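Local coordinates for protein 16 kDa beta-galactoside-binding lectin (Gallus gallus, PDB 1QMJ) that binds beta-galactosides such as lactose as a homodimeric galectin, and may take part in regulating differentiation, at residues 7-12 and 112-117; 19-24 and 81-86; 28-33 and 119-124; 56-61 and 68-73; 88-93 and 106-111. One frame throughout, in Å; residues are numbered along the deposited sequence.

Contact 1: 7-12 and 112-117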
# COMPACT_ATOMS: atom_id res chain seq x y z
N GLN A 7 8.15 -1.68 -4.81
CA GLN A 7 8.37 -0.66 -5.85
C GLN A 7 8.35 0.75 -5.25
O GLN A 7 8.03 1.73 -5.93
CB GLN A 7 7.27 -0.73 -6.92
CG GLN A 7 7.04 -2.14 -7.47
CD GLN A 7 8.25 -2.71 -8.20
OE1 GLN A 7 9.04 -1.96 -8.77
NE2 GLN A 7 8.46 -4.01 -8.21
N LEU A 8 8.68 0.82 -3.97
CA LEU A 8 8.72 2.10 -3.24
C LEU A 8 10.08 2.76 -3.44
O LEU A 8 11.04 2.13 -3.89
CB LEU A 8 8.50 1.88 -1.74
CG LEU A 8 7.07 1.48 -1.39
CD1 LEU A 8 6.88 1.21 0.11
CD2 LEU A 8 6.04 2.55 -1.75
N ASP A 9 10.12 4.03 -3.09
CA ASP A 9 11.33 4.85 -3.20
C ASP A 9 11.35 5.92 -2.11
O ASP A 9 11.65 7.10 -2.38
CB ASP A 9 11.39 5.53 -4.57
CG ASP A 9 12.75 6.17 -4.87
OD1 ASP A 9 13.67 6.21 -3.96
OD2 ASP A 9 12.98 6.69 -6.03
N VAL A 10 11.04 5.50 -0.90
CA VAL A 10 11.03 6.40 0.26
C VAL A 10 12.47 6.76 0.59
O VAL A 10 13.31 5.90 0.85
CB VAL A 10 10.41 5.71 1.48
CG1 VAL A 10 10.21 6.67 2.66
CG2 VAL A 10 9.03 5.12 1.20
N GLN A 11 12.74 8.05 0.56
CA GLN A 11 14.08 8.56 0.84
C GLN A 11 14.09 9.29 2.18
O GLN A 11 13.04 9.59 2.76
CB GLN A 11 14.51 9.52 -0.27
CG GLN A 11 14.91 8.78 -1.56
CD GLN A 11 16.11 9.42 -2.27
OE1 GLN A 11 16.22 10.65 -2.29
NE2 GLN A 11 17.01 8.66 -2.86
N PRO A 12 15.27 9.60 2.73
CA PRO A 12 15.35 10.28 4.01
C PRO A 12 14.59 11.58 3.96
O PRO A 12 14.71 12.34 2.95
CB PRO A 12 16.83 10.46 4.24
CG PRO A 12 17.57 9.85 3.05
CD PRO A 12 16.56 9.29 2.09
N MET A 112 21.30 1.75 4.83
CA MET A 112 20.36 1.85 3.72
C MET A 112 20.00 3.32 3.50
O MET A 112 19.91 4.10 4.45
CB MET A 112 19.12 1.02 4.06
CG MET A 112 18.41 0.43 2.87
SD MET A 112 17.12 -0.69 3.41
CE MET A 112 18.08 -2.06 3.97
N GLU A 113 19.83 3.71 2.23
CA GLU A 113 19.49 5.10 1.89
C GLU A 113 18.09 5.33 1.31
O GLU A 113 17.72 6.46 0.99
CB GLU A 113 20.55 5.72 0.98
CG GLU A 113 21.04 4.83 -0.16
CD GLU A 113 22.40 4.21 0.14
OE1 GLU A 113 23.40 4.97 0.20
OE2 GLU A 113 22.48 2.97 0.30
N LYS A 114 17.32 4.26 1.17
CA LYS A 114 15.96 4.37 0.66
C LYS A 114 15.20 3.10 0.99
O LYS A 114 15.81 2.03 1.09
CB LYS A 114 15.94 4.63 -0.85
CG LYS A 114 15.82 3.37 -1.71
CD LYS A 114 15.69 3.69 -3.19
CE LYS A 114 16.98 4.25 -3.76
NZ LYS A 114 16.88 4.47 -5.24
N ILE A 115 13.90 3.22 1.21
CA ILE A 115 13.05 2.07 1.50
C ILE A 115 12.26 1.71 0.26
O ILE A 115 11.62 2.57 -0.35
CB ILE A 115 12.09 2.36 2.68
CG1 ILE A 115 12.86 2.36 4.00
CG2 ILE A 115 10.95 1.34 2.71
CD1 ILE A 115 12.08 2.92 5.19
N GLN A 116 12.31 0.44 -0.13
CA GLN A 116 11.59 -0.01 -1.30
C GLN A 116 10.60 -1.11 -0.95
O GLN A 116 9.82 -1.54 -1.79
CB GLN A 116 12.57 -0.56 -2.33
CG GLN A 116 13.70 0.39 -2.67
CD GLN A 116 14.67 -0.21 -3.65
OE1 GLN A 116 15.39 -1.16 -3.33
NE2 GLN A 116 14.69 0.32 -4.86
N TYR A 117 10.64 -1.54 0.31
CA TYR A 117 9.78 -2.62 0.77
C TYR A 117 9.15 -2.29 2.12
O TYR A 117 9.82 -1.75 3.00
CB TYR A 117 10.64 -3.89 0.88
CG TYR A 117 9.95 -5.11 1.46
CD1 TYR A 117 9.94 -5.34 2.84
CD2 TYR A 117 9.35 -6.05 0.63
CE1 TYR A 117 9.34 -6.48 3.38
CE2 TYR A 117 8.75 -7.20 1.15
CZ TYR A 117 8.75 -7.40 2.52
OH TYR A 117 8.15 -8.54 3.03
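Lys114 lies across Val10 and Asp9, and its side chain is worth following outward. CB sits 3.4 Å from Val10 O, the same carbonyl oxygen that its own CA meets in a CA-H...O contact. Further out the chain crosses the Asp9 side chain obliquely. CD touches Asp9 OD1 at 3.3 Å, CE passes at a greater distance, and chi3 of 70° turns CE out of line with the chain before it. NZ ends 3.9 Å from Asp9 OD1, a long salt bridge, and OD1 has no hydrogen-bond partner in the model although the contact buries it. Asp9 CG stands anti to the backbone N (chi1 -169°), which brings the carboxylate group back towards Lys114 although CB points away.

The backbones meet in a single antiparallel bridge, the hydrogen-bonded pair Val10 and Ile115. Ile115 N gives a fairly straight bond to Val10 O at 2.8 Å, and Val10 N returns a more bent one to Ile115 O at 3.0 Å. Beside this bridge, the CB atoms of Val10 and Ile115 approach to 3.9 Å. On one side Leu8 N makes a weak bond to Gln116 O, while Gln116 CG rests on Leu8 O at 3.4 Å. On the other, Pro12 CD covers Glu113 O at 3.3 Å.

Ile115 also packs on Phe90, and Leu8 on Leu3 of the second subunit, so this pairing of the N-terminal segment reaches from the interior to the dimer partner. Within 112-117, the backbones of Gln116 and Tyr117 both face Gly34, a classic beta bulge at the start of strand 117-122 in the galectin beta-sandwich.

Contact 2: 19-24 and 81-86. With BME (beta-mercaptoethanol), chain C.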
# COMPACT_ATOMS: atom_id res chain seq x y z
N LYS A 19 -1.73 3.29 9.32
CA LYS A 19 -2.89 3.38 10.21
C LYS A 19 -3.61 2.04 10.21
O LYS A 19 -3.74 1.39 9.17
CB LYS A 19 -3.86 4.46 9.73
CG LYS A 19 -3.19 5.80 9.44
CD LYS A 19 -4.18 6.88 9.00
CE LYS A 19 -5.04 7.41 10.15
NZ LYS A 19 -6.06 6.44 10.61
N GLY A 20 -4.07 1.65 11.37
CA GLY A 20 -4.77 0.37 11.52
C GLY A 20 -5.30 0.21 12.94
O GLY A 20 -5.29 1.15 13.74
N LYS A 21 -5.74 -1.00 13.19
CA LYS A 21 -6.30 -1.38 14.47
C LYS A 21 -5.70 -2.69 14.95
O LYS A 21 -5.64 -3.68 14.19
CB LYS A 21 -7.82 -1.55 14.35
CG LYS A 21 -8.48 -1.98 15.66
CD LYS A 21 -9.53 -3.09 15.47
CE LYS A 21 -10.11 -3.59 16.79
NZ LYS A 21 -10.80 -2.54 17.55
N ILE A 22 -5.26 -2.67 16.19
CA ILE A 22 -4.70 -3.84 16.84
C ILE A 22 -5.87 -4.72 17.27
O ILE A 22 -6.81 -4.24 17.93
CB ILE A 22 -3.87 -3.42 18.06
CG1 ILE A 22 -2.77 -2.41 17.74
CG2 ILE A 22 -3.16 -4.60 18.74
CD1 ILE A 22 -2.17 -1.75 18.99
N LEU A 23 -5.82 -5.98 16.89
CA LEU A 23 -6.89 -6.95 17.23
C LEU A 23 -7.02 -7.08 18.75
O LEU A 23 -6.04 -6.97 19.49
CB LEU A 23 -6.58 -8.31 16.63
CG LEU A 23 -6.48 -8.29 15.10
CD1 LEU A 23 -6.56 -9.69 14.48
CD2 LEU A 23 -7.60 -7.48 14.43
N SER A 24 -8.26 -7.31 19.17
CA SER A 24 -8.63 -7.43 20.60
C SER A 24 -8.11 -8.74 21.24
O SER A 24 -8.57 -9.15 22.32
CB SER A 24 -10.15 -7.41 20.75
OG SER A 24 -10.64 -6.13 20.39
N GLY A 81 -6.99 -3.91 20.71
CA GLY A 81 -8.25 -3.29 20.25
C GLY A 81 -8.06 -1.79 20.03
O GLY A 81 -9.02 -1.03 19.83
N ASP A 82 -6.81 -1.40 20.08
CA ASP A 82 -6.42 -0.00 19.92
C ASP A 82 -6.13 0.34 18.46
O ASP A 82 -5.43 -0.40 17.75
CB ASP A 82 -5.15 0.26 20.73
CG ASP A 82 -5.45 0.78 22.13
OD1 ASP A 82 -6.62 0.60 22.65
OD2 ASP A 82 -4.53 1.39 22.80
N LYS A 83 -6.69 1.47 18.06
CA LYS A 83 -6.52 2.03 16.71
C LYS A 83 -5.37 3.03 16.77
O LYS A 83 -5.50 4.11 17.36
CB LYS A 83 -7.80 2.73 16.27
CG LYS A 83 -8.93 1.76 15.91
CD LYS A 83 -10.32 2.33 16.20
CE LYS A 83 -11.42 1.27 16.13
NZ LYS A 83 -12.70 1.74 16.69
N VAL A 84 -4.28 2.65 16.15
CA VAL A 84 -3.07 3.48 16.14
C VAL A 84 -2.54 3.74 14.74
O VAL A 84 -2.85 2.99 13.79
CB VAL A 84 -1.96 2.78 16.93
CG1 VAL A 84 -1.50 1.47 16.29
CG2 VAL A 84 -0.70 3.63 17.08
N GLU A 85 -1.77 4.83 14.70
CA GLU A 85 -1.07 5.33 13.50
C GLU A 85 0.43 5.33 13.80
O GLU A 85 0.89 5.97 14.76
CB GLU A 85 -1.52 6.76 13.16
CG GLU A 85 -0.83 7.30 11.90
CD GLU A 85 -1.39 8.65 11.42
OE1 GLU A 85 -1.61 9.59 12.27
OE2 GLU A 85 -1.64 8.83 10.17
N ILE A 86 1.14 4.60 12.97
CA ILE A 86 2.59 4.46 13.11
C ILE A 86 3.30 5.23 11.98
O ILE A 86 3.07 4.98 10.79
CB ILE A 86 2.95 2.98 13.03
CG1 ILE A 86 2.29 2.16 14.15
CG2 ILE A 86 4.45 2.71 13.14
CD1 ILE A 86 2.14 0.68 13.81
C1 BME C . 2.22 9.42 15.44
C2 BME C . 1.67 10.12 14.19
O1 BME C . 1.29 8.47 15.89
S2 BME C . 3.00 10.60 13.06
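Lys19 and Glu85 open the contact as a non-hydrogen-bonded pair whose side chains cross on one face. Lys19 brings its methylene groups against one carboxylate oxygen, CD coming within 3.4 Å of Glu85 OE2. Its NZ, turned by chi4 of -72°, stays 5.0 Å from Glu85 OE2, so the charges lie near each other without making a salt bridge. On its backbone side Glu85 O takes a bond from O1 of a beta-mercaptoethanol, probably picked up from the crystallisation liquor.

Gly20 N then bonds to Val84 O, nearly along the C=O axis, with a weak return bond from Val84 N. These are neighbouring strands in the five-stranded sheet of the galectin sandwich, strand 124-131 flanking 16-22 on its other edge.

At Lys21, CG meets Lys83 CG at 3.8 Å, yet the two NZ atoms stay apart. Lys21 NZ turns instead to Gly81 O at 3.3 Å, standing 46° out of that carbonyl's plane. Ile22 N makes an almost straight bond of 2.8 Å to Asp82 O, and Ile22 CD1 lies alongside Asp82 CB and near Val84 CG1 at 4.3 Å, facing the interior where Phe29 and Phe124 pack. Past the strand, Ser24 OG touches CA of Gly81, whose positive phi favours glycine.

Contact 3: 28-33 and 119-124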
# COMPACT_ATOMS: atom_id res chain seq x y z
N GLY A 28 0.72 -10.03 19.04
CA GLY A 28 1.64 -8.99 18.61
C GLY A 28 1.52 -8.85 17.09
O GLY A 28 0.83 -9.63 16.42
N PHE A 29 2.20 -7.85 16.59
CA PHE A 29 2.24 -7.57 15.15
C PHE A 29 3.61 -7.00 14.85
O PHE A 29 4.39 -6.70 15.76
CB PHE A 29 1.14 -6.57 14.75
CG PHE A 29 1.30 -5.19 15.37
CD1 PHE A 29 0.81 -4.95 16.66
CD2 PHE A 29 1.93 -4.17 14.65
CE1 PHE A 29 0.95 -3.68 17.23
CE2 PHE A 29 2.07 -2.90 15.22
CZ PHE A 29 1.58 -2.66 16.52
N SER A 30 3.88 -6.86 13.57
CA SER A 30 5.17 -6.35 13.11
C SER A 30 4.99 -5.48 11.87
O SER A 30 4.04 -5.67 11.09
CB SER A 30 6.10 -7.51 12.77
OG SER A 30 6.34 -8.29 13.94
N VAL A 31 5.93 -4.56 11.74
CA VAL A 31 5.99 -3.61 10.62
C VAL A 31 7.44 -3.55 10.11
O VAL A 31 8.30 -2.91 10.72
CB VAL A 31 5.56 -2.22 11.09
CG1 VAL A 31 5.75 -1.14 10.02
CG2 VAL A 31 4.08 -2.16 11.48
N ASN A 32 7.65 -4.22 9.00
CA ASN A 32 8.98 -4.32 8.37
C ASN A 32 9.12 -3.42 7.14
O ASN A 32 8.22 -3.34 6.29
CB ASN A 32 9.23 -5.76 7.91
CG ASN A 32 8.74 -6.81 8.90
OD1 ASN A 32 9.07 -6.74 10.08
ND2 ASN A 32 7.96 -7.79 8.48
N VAL A 33 10.29 -2.77 7.13
CA VAL A 33 10.74 -1.86 6.04
C VAL A 33 12.19 -2.21 5.69
O VAL A 33 13.00 -2.55 6.57
CB VAL A 33 10.68 -0.39 6.49
CG1 VAL A 33 9.26 0.12 6.73
CG2 VAL A 33 11.44 -0.11 7.79
N ALA A 119 6.09 -4.16 4.80
CA ALA A 119 5.18 -5.27 5.02
C ALA A 119 4.62 -5.20 6.43
O ALA A 119 5.33 -4.86 7.37
CB ALA A 119 5.88 -6.59 4.80
N VAL A 120 3.32 -5.45 6.57
CA VAL A 120 2.66 -5.44 7.87
C VAL A 120 2.19 -6.86 8.11
O VAL A 120 1.54 -7.45 7.25
CB VAL A 120 1.44 -4.49 7.90
CG1 VAL A 120 0.77 -4.55 9.26
CG2 VAL A 120 1.88 -3.05 7.59
N GLU A 121 2.55 -7.43 9.26
CA GLU A 121 2.15 -8.79 9.59
C GLU A 121 1.65 -8.92 11.03
O GLU A 121 1.78 -8.00 11.84
CB GLU A 121 3.30 -9.78 9.32
CG GLU A 121 4.57 -9.50 10.11
CD GLU A 121 5.71 -10.45 9.75
OE1 GLU A 121 6.03 -10.58 8.55
OE2 GLU A 121 6.28 -11.07 10.68
N GLY A 122 1.06 -10.07 11.33
CA GLY A 122 0.55 -10.31 12.66
C GLY A 122 -0.89 -9.85 12.86
O GLY A 122 -1.66 -9.69 11.90
N ASP A 123 -1.24 -9.62 14.11
CA ASP A 123 -2.58 -9.21 14.49
C ASP A 123 -2.81 -7.71 14.42
O ASP A 123 -3.06 -7.06 15.43
CB ASP A 123 -2.90 -9.74 15.88
CG ASP A 123 -2.69 -11.24 15.98
OD1 ASP A 123 -3.27 -11.98 15.15
OD2 ASP A 123 -1.92 -11.68 16.86
N PHE A 124 -2.72 -7.18 13.20
CA PHE A 124 -2.93 -5.76 12.95
C PHE A 124 -3.81 -5.66 11.71
O PHE A 124 -3.65 -6.43 10.76
CB PHE A 124 -1.60 -5.05 12.70
CG PHE A 124 -1.68 -3.54 12.72
CD1 PHE A 124 -1.92 -2.85 13.90
CD2 PHE A 124 -1.49 -2.80 11.55
CE1 PHE A 124 -1.95 -1.46 13.93
CE2 PHE A 124 -1.53 -1.41 11.57
CZ PHE A 124 -1.76 -0.74 12.77
O HOH W 1 4.80 -10.64 13.57
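Ser30 and Glu121 form a hydrogen-bonded antiparallel pair, each backbone N reaching the other's O at 2.9 Å. Asn32 and Ala119 repeat this two residues further on, Ala119 N to Asn32 O being the shorter bond at 2.7 Å. Beyond the other end, Asp123 N gives a nearly straight bond to Gly28 O. Phe29 O is served from outside, by Asn45 ND2 of the neighbouring strand 39-47.

The polar side chains share one face. Glu121 OE2 accepts from a water that is also hydrogen-bonded to Ser30 OG, 2.8 Å away. Glu121 OE1 takes a weak bond from Asn32 ND2 (3.4 Å), the amide and carboxylate planes standing 85° apart. This is the sheet of the galectin sandwich that carries the sugar site, and the side chain of Asn32 is about 5 Å from that of Trp67, a predicted galactoside-binding residue.

Opposite that polar face, Val31 and Val120 turn to the second sheet. Phe29 and Phe124 form an offset stack there, centroids 4.8 Å apart, with Phe124 CD1 over the centre of the Phe29 ring. In the turn, Asp123 centres an inverse gamma turn and its OD2 accepts from Lys27 N.

Contact 4: 56-61 and 68-73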
# COMPACT_ATOMS: atom_id res chain seq x y z
N THR A 56 6.19 -6.09 25.21
CA THR A 56 7.55 -5.63 24.89
C THR A 56 7.70 -5.39 23.40
O THR A 56 7.28 -6.21 22.57
CB THR A 56 8.59 -6.67 25.30
OG1 THR A 56 8.46 -6.99 26.67
CG2 THR A 56 10.03 -6.20 25.07
N VAL A 57 8.32 -4.27 23.09
CA VAL A 57 8.59 -3.91 21.70
C VAL A 57 10.00 -4.37 21.37
O VAL A 57 10.97 -4.00 22.04
CB VAL A 57 8.50 -2.39 21.50
CG1 VAL A 57 9.02 -1.95 20.12
CG2 VAL A 57 7.08 -1.85 21.60
N VAL A 58 10.09 -5.17 20.34
CA VAL A 58 11.36 -5.68 19.87
C VAL A 58 11.68 -5.08 18.51
O VAL A 58 10.83 -5.06 17.62
CB VAL A 58 11.31 -7.21 19.74
CG1 VAL A 58 12.63 -7.81 19.23
CG2 VAL A 58 11.03 -7.92 21.07
N CYS A 59 12.88 -4.58 18.41
CA CYS A 59 13.40 -3.97 17.18
C CYS A 59 14.60 -4.77 16.73
O CYS A 59 15.41 -5.23 17.54
CB CYS A 59 13.81 -2.52 17.44
SG CYS A 59 12.37 -1.40 17.78
N ASN A 60 14.71 -4.94 15.44
CA ASN A 60 15.81 -5.70 14.86
C ASN A 60 15.91 -5.46 13.37
O ASN A 60 14.97 -4.99 12.72
CB ASN A 60 15.55 -7.20 15.10
CG ASN A 60 16.83 -8.03 15.16
OD1 ASN A 60 17.90 -7.54 14.80
ND2 ASN A 60 16.79 -9.27 15.60
N SER A 61 17.07 -5.80 12.87
CA SER A 61 17.38 -5.70 11.45
C SER A 61 17.54 -7.11 10.93
O SER A 61 17.57 -8.08 11.70
CB SER A 61 18.66 -4.88 11.23
OG SER A 61 19.72 -5.38 12.03
N GLY A 68 19.57 -9.69 13.13
CA GLY A 68 20.66 -9.00 13.85
C GLY A 68 20.44 -9.20 15.34
O GLY A 68 19.70 -10.10 15.77
N GLU A 69 21.10 -8.37 16.12
CA GLU A 69 20.98 -8.42 17.59
C GLU A 69 19.73 -7.64 18.00
O GLU A 69 19.58 -6.46 17.68
CB GLU A 69 22.21 -7.80 18.25
CG GLU A 69 22.02 -7.51 19.74
CD GLU A 69 21.99 -8.77 20.61
OE1 GLU A 69 22.56 -9.85 20.20
OE2 GLU A 69 21.40 -8.75 21.76
N GLU A 70 18.87 -8.33 18.70
CA GLU A 70 17.61 -7.75 19.18
C GLU A 70 17.88 -6.55 20.07
O GLU A 70 18.90 -6.48 20.77
CB GLU A 70 16.83 -8.77 19.99
CG GLU A 70 16.11 -9.80 19.13
CD GLU A 70 15.09 -10.61 19.92
OE1 GLU A 70 15.00 -10.46 21.20
OE2 GLU A 70 14.32 -11.44 19.31
N ASP A 71 16.93 -5.65 19.99
CA ASP A 71 16.92 -4.42 20.76
C ASP A 71 15.54 -4.29 21.39
O ASP A 71 14.57 -3.94 20.71
CB ASP A 71 17.21 -3.22 19.85
CG ASP A 71 17.25 -1.89 20.61
OD1 ASP A 71 17.33 -1.89 21.90
OD2 ASP A 71 17.21 -0.78 19.96
N ARG A 72 15.50 -4.59 22.66
CA ARG A 72 14.26 -4.54 23.43
C ARG A 72 14.09 -3.15 24.04
O ARG A 72 15.01 -2.61 24.66
CB ARG A 72 14.31 -5.57 24.54
CG ARG A 72 13.96 -6.96 24.03
CD ARG A 72 14.87 -8.05 24.58
NE ARG A 72 14.47 -9.36 24.07
CZ ARG A 72 13.37 -9.99 24.45
NH1 ARG A 72 12.54 -9.44 25.36
NH2 ARG A 72 12.98 -11.18 23.98
N LYS A 73 12.90 -2.62 23.83
CA LYS A 73 12.53 -1.29 24.32
C LYS A 73 11.76 -1.42 25.64
O LYS A 73 11.11 -2.43 25.91
CB LYS A 73 11.66 -0.59 23.29
CG LYS A 73 12.41 -0.31 21.99
CD LYS A 73 13.63 0.60 22.18
CE LYS A 73 14.38 0.87 20.88
NZ LYS A 73 15.45 1.88 21.03
O HOH W 2 8.49 -2.36 25.01
O HOH W 3 14.16 -10.27 16.31
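Strands 56-59 and 71-73 run antiparallel at 150° with their axes 4.8 Å apart, and Cys59 and Asp71 exchange two backbone bonds. Lys73 N adds a nearly straight one to Val57 O, and a water joins Val57 N to Lys73 O.

Towards the hairpin end Asn60 takes over. Its CG stands anti to the backbone N (chi1 -153°), and ND2 reaches Gly68 O at 3.0 Å. Gly68 O lies in the amide plane of Asn60, while ND2 stands well above that carbonyl's own plane. The same ND2 donates to a water that in turn donates to Glu70 OE2, and Asn60 OD1 accepts from Ser61 N at 2.7 Å. Gly68 N bonds to Ser61 O at 2.9 Å.

Gly68 to Lys73 belong to the predicted beta-galactoside site of this galectin sheet, together with Trp67. On one face Val58 CG1 packs against Glu70 CD at 3.8 Å. Glu70 OE1 then receives Arg72 NE at 3.1 Å in a salt bridge, and Arg72 NH2 makes a second with Asp53. Thr56 CG2 lies obliquely by the same guanidinium. On the other face Lys73 NZ holds Asp71 OD2 weakly (3.4 Å) and bonds to Glu105 O.

Contact 5: 88-93 and 106-111. With BME (beta-mercaptoethanol), chain D.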
# COMPACT_ATOMS: atom_id res chain seq x y z
N ILE A 88 6.88 6.34 10.28
CA ILE A 88 8.26 5.90 10.07
C ILE A 88 9.01 6.83 9.11
O ILE A 88 8.51 7.18 8.04
CB ILE A 88 8.26 4.49 9.48
CG1 ILE A 88 7.67 3.45 10.42
CG2 ILE A 88 9.66 4.00 9.12
CD1 ILE A 88 7.32 2.14 9.72
N SER A 89 10.19 7.18 9.56
CA SER A 89 11.13 8.04 8.83
C SER A 89 12.54 7.57 9.19
O SER A 89 12.73 6.81 10.15
CB SER A 89 10.95 9.51 9.21
OG SER A 89 11.08 9.68 10.61
N PHE A 90 13.50 8.01 8.43
CA PHE A 90 14.89 7.61 8.68
C PHE A 90 15.86 8.53 7.96
O PHE A 90 15.46 9.40 7.18
CB PHE A 90 15.11 6.18 8.16
CG PHE A 90 15.29 6.11 6.64
CD1 PHE A 90 14.18 6.28 5.80
CD2 PHE A 90 16.55 5.88 6.09
CE1 PHE A 90 14.34 6.22 4.41
CE2 PHE A 90 16.71 5.82 4.70
CZ PHE A 90 15.61 5.99 3.86
N ASP A 91 17.11 8.29 8.28
CA ASP A 91 18.25 9.00 7.70
C ASP A 91 19.41 8.01 7.68
O ASP A 91 19.23 6.81 7.90
CB ASP A 91 18.59 10.27 8.50
CG ASP A 91 18.72 10.06 10.00
OD1 ASP A 91 19.47 9.11 10.44
OD2 ASP A 91 18.09 10.83 10.82
N ALA A 92 20.58 8.50 7.42
CA ALA A 92 21.78 7.65 7.34
C ALA A 92 22.18 7.04 8.70
O ALA A 92 22.79 5.97 8.76
CB ALA A 92 22.97 8.46 6.83
N ALA A 93 21.82 7.71 9.77
CA ALA A 93 22.19 7.26 11.13
C ALA A 93 21.14 6.36 11.81
O ALA A 93 21.47 5.37 12.48
CB ALA A 93 22.42 8.46 12.06
N PHE A 106 16.09 3.47 16.29
CA PHE A 106 16.86 2.26 16.03
C PHE A 106 17.93 2.64 15.02
O PHE A 106 17.63 3.28 14.01
CB PHE A 106 15.93 1.17 15.46
CG PHE A 106 16.57 -0.19 15.35
CD1 PHE A 106 16.85 -0.94 16.49
CD2 PHE A 106 16.87 -0.74 14.10
CE1 PHE A 106 17.42 -2.21 16.39
CE2 PHE A 106 17.43 -2.01 13.99
CZ PHE A 106 17.71 -2.74 15.13
N PRO A 107 19.19 2.28 15.27
CA PRO A 107 20.27 2.63 14.33
C PRO A 107 20.14 1.99 12.96
O PRO A 107 19.76 0.83 12.82
CB PRO A 107 21.52 2.14 15.06
CG PRO A 107 21.02 1.00 15.87
CD PRO A 107 19.72 1.52 16.42
N ASN A 108 20.44 2.78 11.93
CA ASN A 108 20.39 2.33 10.55
C ASN A 108 21.67 1.50 10.37
O ASN A 108 22.67 1.97 9.82
CB ASN A 108 20.38 3.54 9.60
CG ASN A 108 20.19 3.14 8.13
OD1 ASN A 108 20.35 1.98 7.76
ND2 ASN A 108 19.87 4.13 7.30
N ARG A 109 21.62 0.27 10.87
CA ARG A 109 22.76 -0.63 10.82
C ARG A 109 23.23 -0.93 9.39
O ARG A 109 24.43 -0.94 9.11
CB ARG A 109 22.42 -1.96 11.52
CG ARG A 109 22.08 -1.86 13.00
CD ARG A 109 21.74 -3.25 13.53
NE ARG A 109 21.44 -3.27 14.96
CZ ARG A 109 20.79 -4.26 15.57
NH1 ARG A 109 20.35 -5.31 14.89
NH2 ARG A 109 20.60 -4.21 16.88
N LEU A 110 22.28 -1.17 8.50
CA LEU A 110 22.59 -1.50 7.11
C LEU A 110 23.03 -0.32 6.25
O LEU A 110 23.43 -0.52 5.10
CB LEU A 110 21.40 -2.22 6.47
CG LEU A 110 21.19 -3.71 6.78
CD1 LEU A 110 21.34 -4.01 8.26
CD2 LEU A 110 19.82 -4.14 6.31
N GLY A 111 22.96 0.89 6.79
CA GLY A 111 23.36 2.07 6.03
C GLY A 111 22.51 2.28 4.78
O GLY A 111 22.94 2.90 3.80
C1 BME D . 7.66 12.45 10.64
C2 BME D . 6.48 11.50 10.94
O1 BME D . 8.86 11.70 10.51
S2 BME D . 6.62 9.97 9.97
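Asn108 does the work here, pushing its side chain towards Asp91 and Phe90. With CG anti to the backbone N (chi1 -175°), ND2 donates to Asp91 O at 2.8 Å; the bond is fairly straight and lies in the amide plane. ND2 also comes 3.9 Å from Phe90 CD2, at the ring's edge, with amide and ring planes 70° apart. ND2 bonds to Met112 O as well, tying three parts of the chain together. Asn108 N meets Ala93 O at 2.8 Å, from 44° above that carbonyl's plane, and CB rests 3.5 Å from Ala92 O.

Topologically this bridges two next-but-one strands of the five-stranded galectin sheet, 83-90 and 103-107, with 94-98 between them. Asp91 OD1 accepts from Ala93 N, an Asx turn that starts the hairpin into 94-98, and Asn108 leads a type I turn to Gly111.

Away from Asn108 the contact thins. Ala92, Ala93 and Arg109 aim their CB atoms away, and Pro107 adds little more than a CA-H...O contact to Ala93 O at 3.5 Å. The guanidinium of Arg109, one face against Phe106 CZ, bonds instead to Ser61 OG and Glu69 O. Beyond, Ser89 OG donates to O1 of a beta-mercaptoethanol at 3.0 Å.

In the fold
Contact 4 holds all but Trp67 of the predicted galactoside site, and contact 5 is joined to it through Arg109, whose NH2 bonds to Glu69 O at 2.6 Å and NH1 to Ser61 OG at 2.9 Å. Contact 3 sits in the same sheet, its nearest atoms about 7 Å from contact 4. It meets contact 2 within the five-stranded sheet, where Phe124 CZ packs on Gly20 CA (3.4 Å), and contact 5 across the sandwich, where Val31 CG1 touches Ile88 CD1. Contacts 1 and 5, centres 11 Å apart, pack around Phe90, and Ile115 of contact 1 reaches Val33 of contact 3. The centres of contacts 1 and 2 lie 24 Å apart, on opposite sides of the chain's centre.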